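NADH:ubiquinone oxidoreductase, Na translocating, F subunit (Porphyromonas gingivalis, PDB 2R6H) binds flavin-adenine dinucleotide as a flavoprotein oxidoreductase module that joins an antiparallel beta domain to a Rossmann-like nucleotide-binding domain. Local coordinates at residues 194-198 and 225-231; 219-223 and 234-238. All coordinates share one frame; numbering follows the deposited sequence.

Contact 1: residues 194-198 and 225-231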
# COMPACT_ATOMS: atom_id res chain seq x y z
N ALA A 194 -5.69 -1.04 -9.48
CA ALA A 194 -6.17 -2.20 -8.76
C ALA A 194 -6.71 -3.22 -9.76
O ALA A 194 -7.09 -2.85 -10.87
CB ALA A 194 -7.25 -1.80 -7.76
N ARG A 195 -6.73 -4.49 -9.40
CA ARG A 195 -7.19 -5.47 -10.36
C ARG A 195 -8.67 -5.30 -10.72
O ARG A 195 -9.01 -5.29 -11.90
CB ARG A 195 -6.81 -6.91 -9.96
CG ARG A 195 -7.94 -7.79 -9.49
CD ARG A 195 -7.43 -9.19 -9.12
NE ARG A 195 -7.48 -10.13 -10.25
CZ ARG A 195 -6.42 -10.71 -10.83
NH1 ARG A 195 -5.18 -10.46 -10.40
NH2 ARG A 195 -6.60 -11.54 -11.85
N SER A 196 -9.54 -5.11 -9.74
CA SER A 196 -10.98 -4.87 -10.00
C SER A 196 -11.63 -3.89 -9.02
O SER A 196 -11.02 -3.50 -8.03
CB SER A 196 -11.77 -6.18 -9.96
OG SER A 196 -12.08 -6.55 -8.62
N LYS A 197 -12.90 -3.55 -9.27
CA LYS A 197 -13.57 -2.58 -8.41
C LYS A 197 -13.56 -2.93 -6.93
O LYS A 197 -13.44 -2.04 -6.10
CB LYS A 197 -15.02 -2.32 -8.84
CG LYS A 197 -15.60 -1.12 -8.12
CD LYS A 197 -16.89 -0.60 -8.75
CE LYS A 197 -18.13 -1.20 -8.09
NZ LYS A 197 -19.23 -0.19 -7.93
N ASN A 198 -13.68 -4.21 -6.60
CA ASN A 198 -13.77 -4.66 -5.21
C ASN A 198 -12.50 -4.37 -4.42
O ASN A 198 -12.52 -4.30 -3.19
CB ASN A 198 -14.07 -6.17 -5.18
CG ASN A 198 -14.47 -6.67 -3.79
OD1 ASN A 198 -15.31 -6.08 -3.11
ND2 ASN A 198 -13.88 -7.79 -3.38
N PRO A 225 -11.07 -5.78 -14.74
CA PRO A 225 -12.40 -5.45 -14.19
C PRO A 225 -13.34 -6.64 -14.30
O PRO A 225 -13.29 -7.35 -15.30
CB PRO A 225 -12.91 -4.32 -15.10
CG PRO A 225 -11.74 -3.81 -15.79
CD PRO A 225 -10.72 -4.92 -15.88
N GLN A 226 -14.18 -6.83 -13.28
CA GLN A 226 -15.17 -7.90 -13.27
C GLN A 226 -16.54 -7.38 -13.68
O GLN A 226 -16.92 -6.27 -13.32
CB GLN A 226 -15.25 -8.54 -11.89
CG GLN A 226 -13.93 -9.01 -11.34
CD GLN A 226 -13.20 -9.92 -12.31
OE1 GLN A 226 -13.82 -10.68 -13.04
NE2 GLN A 226 -11.87 -9.84 -12.32
N PRO A 227 -17.31 -8.19 -14.43
CA PRO A 227 -18.65 -7.85 -14.91
C PRO A 227 -19.51 -7.11 -13.88
O PRO A 227 -20.26 -6.21 -14.24
CB PRO A 227 -19.25 -9.21 -15.23
CG PRO A 227 -18.06 -10.03 -15.67
CD PRO A 227 -16.88 -9.53 -14.88
N GLU A 228 -19.39 -7.48 -12.62
CA GLU A 228 -20.20 -6.84 -11.59
C GLU A 228 -19.80 -5.41 -11.26
O GLU A 228 -20.45 -4.74 -10.46
CB GLU A 228 -20.16 -7.66 -10.30
CG GLU A 228 -18.77 -8.01 -9.80
CD GLU A 228 -18.34 -9.41 -10.24
OE1 GLU A 228 -18.51 -9.73 -11.45
OE2 GLU A 228 -17.84 -10.17 -9.37
N ASP A 229 -18.71 -4.95 -11.85
CA ASP A 229 -18.17 -3.65 -11.48
C ASP A 229 -18.94 -2.51 -12.13
O ASP A 229 -18.95 -1.39 -11.62
CB ASP A 229 -16.68 -3.56 -11.83
CG ASP A 229 -15.84 -4.59 -11.08
OD1 ASP A 229 -14.76 -4.97 -11.59
OD2 ASP A 229 -16.26 -5.01 -9.98
N ASN A 230 -19.57 -2.82 -13.26
CA ASN A 230 -20.28 -1.81 -14.04
C ASN A 230 -19.34 -0.66 -14.29
O ASN A 230 -19.67 0.50 -14.04
CB ASN A 230 -21.53 -1.34 -13.29
CG ASN A 230 -22.51 -2.47 -13.00
OD1 ASN A 230 -22.77 -3.31 -13.87
ND2 ASN A 230 -23.05 -2.50 -11.78
N TRP A 231 -18.15 -1.01 -14.77
CA TRP A 231 -17.02 -0.09 -14.73
C TRP A 231 -16.84 0.76 -15.98
O TRP A 231 -16.52 0.27 -17.07
CB TRP A 231 -15.74 -0.85 -14.46
CG TRP A 231 -14.60 0.07 -14.28
CD1 TRP A 231 -13.58 0.30 -15.15
CD2 TRP A 231 -14.37 0.93 -13.16
NE1 TRP A 231 -12.72 1.23 -14.64
CE2 TRP A 231 -13.19 1.63 -13.41
CE3 TRP A 231 -15.06 1.16 -11.97
CZ2 TRP A 231 -12.67 2.56 -12.51
CZ3 TRP A 231 -14.55 2.08 -11.08
CH2 TRP A 231 -13.37 2.77 -11.35
O HOH W 1 -10.49 -9.81 -9.43
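D229 sends its carboxylate from one loop against the backbone of K197 in the other. Both loops follow neighbouring parallel strands, 188-194 and 216-222, at their C-terminal ends in the Rossmann-like NAD-binding domain, so the contact joins two adjacent strand-to-helix connections.

Hydrogen bonding centres on one oxygen. OD1 of D229 accepts the N-H of Q226 within its own loop (N to OD1 2.6 Å), which arrives from above the carboxylate plane, 47° out of it. The same oxygen takes the K197 N-H, nearly straight at 171° but weak, with K197 N and D229 OD1 3.3 Å apart. D229 N returns a bond to Q226 O, closing a short turn; with CG of D229 beside its own backbone N (chi1 -62°), OD1 comes within bonding distance of Q226 N.

Van der Waals contact comes mainly from the aliphatic chain of K197. Its CB rests on the other carboxylate oxygen, D229 OD2, and the chain then passes the D229 carbonyl, with CD 3.6 Å from D229 O. In carbon-to-carbon packing, K197 CD also meets the W231 indole obliquely at CE3, 4.1 Å away, while the indole N-H is bonded to Y234 O. The opposite charges are not paired: K197 NZ remains 6.0 Å from D229 OD2, so any attraction between them is probably only long-range.

Water and looser packing complete the other flank. R195, whose guanidinium also has a long, weak ion pair with D224, reaches Q226 through one water, which weakly accepts from NE of R195, at the edge and in the plane of the guanidinium, and from Q226 NE2. Next to R195 along the chain, S196 CB lies 3.8 Å from Q226 CG.

Contact 2: residues 219-223 and 234-238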
# COMPACT_ATOMS: atom_id res chain seq x y z
N HIS A 219 -7.16 9.18 -9.94
CA HIS A 219 -7.73 8.28 -10.93
C HIS A 219 -7.49 6.84 -10.55
O HIS A 219 -6.38 6.47 -10.18
CB HIS A 219 -7.11 8.52 -12.30
CG HIS A 219 -7.37 9.87 -12.86
ND1 HIS A 219 -6.39 10.83 -13.00
CD2 HIS A 219 -8.52 10.44 -13.32
CE1 HIS A 219 -6.92 11.92 -13.52
NE2 HIS A 219 -8.20 11.71 -13.72
N ILE A 220 -8.53 6.02 -10.67
CA ILE A 220 -8.40 4.58 -10.48
C ILE A 220 -8.36 3.88 -11.84
O ILE A 220 -9.05 4.29 -12.76
CB ILE A 220 -9.60 4.06 -9.71
CG1 ILE A 220 -9.49 4.47 -8.26
CG2 ILE A 220 -9.70 2.56 -9.85
CD1 ILE A 220 -10.83 4.58 -7.61
N ALA A 221 -7.53 2.86 -11.98
CA ALA A 221 -7.48 2.08 -13.22
C ALA A 221 -7.52 0.61 -12.89
O ALA A 221 -6.71 0.11 -12.11
CB ALA A 221 -6.25 2.41 -14.04
N LEU A 222 -8.47 -0.10 -13.47
CA LEU A 222 -8.63 -1.50 -13.15
C LEU A 222 -7.97 -2.36 -14.22
O LEU A 222 -8.18 -2.13 -15.40
CB LEU A 222 -10.11 -1.82 -13.02
CG LEU A 222 -10.79 -0.90 -11.99
CD1 LEU A 222 -12.27 -1.21 -11.90
CD2 LEU A 222 -10.11 -1.03 -10.62
N SER A 223 -7.15 -3.32 -13.82
CA SER A 223 -6.48 -4.17 -14.79
C SER A 223 -7.34 -5.34 -15.30
O SER A 223 -7.30 -5.66 -16.48
CB SER A 223 -5.18 -4.70 -14.21
OG SER A 223 -5.45 -5.56 -13.12
N TYR A 234 -11.16 4.20 -16.39
CA TYR A 234 -9.95 3.70 -17.04
C TYR A 234 -9.74 2.23 -16.80
O TYR A 234 -10.12 1.70 -15.75
CB TYR A 234 -8.72 4.49 -16.58
CG TYR A 234 -8.83 5.92 -16.95
CD1 TYR A 234 -8.42 6.92 -16.09
CD2 TYR A 234 -9.42 6.29 -18.14
CE1 TYR A 234 -8.55 8.26 -16.44
CE2 TYR A 234 -9.56 7.61 -18.50
CZ TYR A 234 -9.12 8.60 -17.65
OH TYR A 234 -9.27 9.92 -18.01
N VAL A 235 -9.13 1.57 -17.77
CA VAL A 235 -8.91 0.13 -17.68
C VAL A 235 -7.59 -0.29 -18.31
O VAL A 235 -7.29 0.10 -19.44
CB VAL A 235 -10.06 -0.63 -18.36
CG1 VAL A 235 -9.75 -2.12 -18.40
CG2 VAL A 235 -11.37 -0.39 -17.63
N GLY A 236 -6.80 -1.07 -17.59
CA GLY A 236 -5.56 -1.60 -18.14
C GLY A 236 -4.38 -1.53 -17.19
O GLY A 236 -4.55 -1.41 -15.98
N PHE A 237 -3.18 -1.60 -17.73
CA PHE A 237 -1.99 -1.41 -16.90
C PHE A 237 -1.83 0.05 -16.45
O PHE A 237 -2.11 0.97 -17.22
CB PHE A 237 -0.74 -1.86 -17.66
CG PHE A 237 -0.57 -3.36 -17.73
CD1 PHE A 237 -0.65 -4.14 -16.59
CD2 PHE A 237 -0.28 -3.97 -18.94
CE1 PHE A 237 -0.47 -5.51 -16.66
CE2 PHE A 237 -0.10 -5.34 -19.02
CZ PHE A 237 -0.20 -6.10 -17.88
N ILE A 238 -1.37 0.27 -15.23
CA ILE A 238 -1.28 1.63 -14.72
C ILE A 238 -0.45 2.55 -15.62
O ILE A 238 -0.87 3.66 -15.94
CB ILE A 238 -0.80 1.68 -13.25
CG1 ILE A 238 -1.77 2.51 -12.40
CG2 ILE A 238 0.58 2.27 -13.15
CD1 ILE A 238 -2.16 3.80 -13.03
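L222 and V235 carry the tight part of this contact, a single parallel beta bridge whose CA atoms are 4.8 Å apart. G236 N donates to L222 O at 2.8 Å, approaching from above the carbonyl plane, 39° out of it. The return bond, L222 N to Y234 O, is weak at 3.3 Å. L222 O has two further neighbours: V235 CA makes a C-H...O contact with it at 3.3 Å, and V235 CG1, anti to its own backbone N, swings back onto the same oxygen even though CB leads away. G236 has a phi of 136°, where a CB would collide with the carbonyl O of V235, which calls for glycine.

Strand 216-222 is the outermost strand of the five-stranded parallel sheet of this Rossmann-like domain. Its chain turns round and comes back alongside it in the same direction, then reaches F237 at the N-cap position of helix 238-247. The first residue of that helix, I238, puts CD1 4.4 Å from A221 CB, and A221 CB also packs on Y234 CB at 4.1 Å, an apolar patch beside the bridge, buried at A221 and I238.

Further along the strand the rings of H219 and Y234 meet obliquely. H219 CD2 comes in at the edge of the Y234 ring, near its plane, 3.8 Å from Y234 CE1. The two ring planes stand at 54° with centroids 5.7 Å apart, and W191 of the adjoining strand meets the H219 ring as well. On the loose, solvent side V235 is exposed, its side chain meeting P225 of the preceding loop besides L222 O.

In the fold
Contacts 1 and 2 lie with their centres 10 Å apart and alternate along the chain, so the loop of contact 1 that holds 225-231 falls between the two segments of contact 2. Strand pairing joins them: A194 O and S223 N are 3.0 Å apart, as are A194 N and A221 O, both probable hydrogen bonds. R195 CA also packs 3.3 Å from S223 OG, W231 lies on L222, and Y234 O serves both contacts. Both are structural parts of the NAD-binding domain's edge, their centres about 19 Å and 16 Å from the centre of the chain, whereas the FAD lies mainly against the antiparallel beta domain.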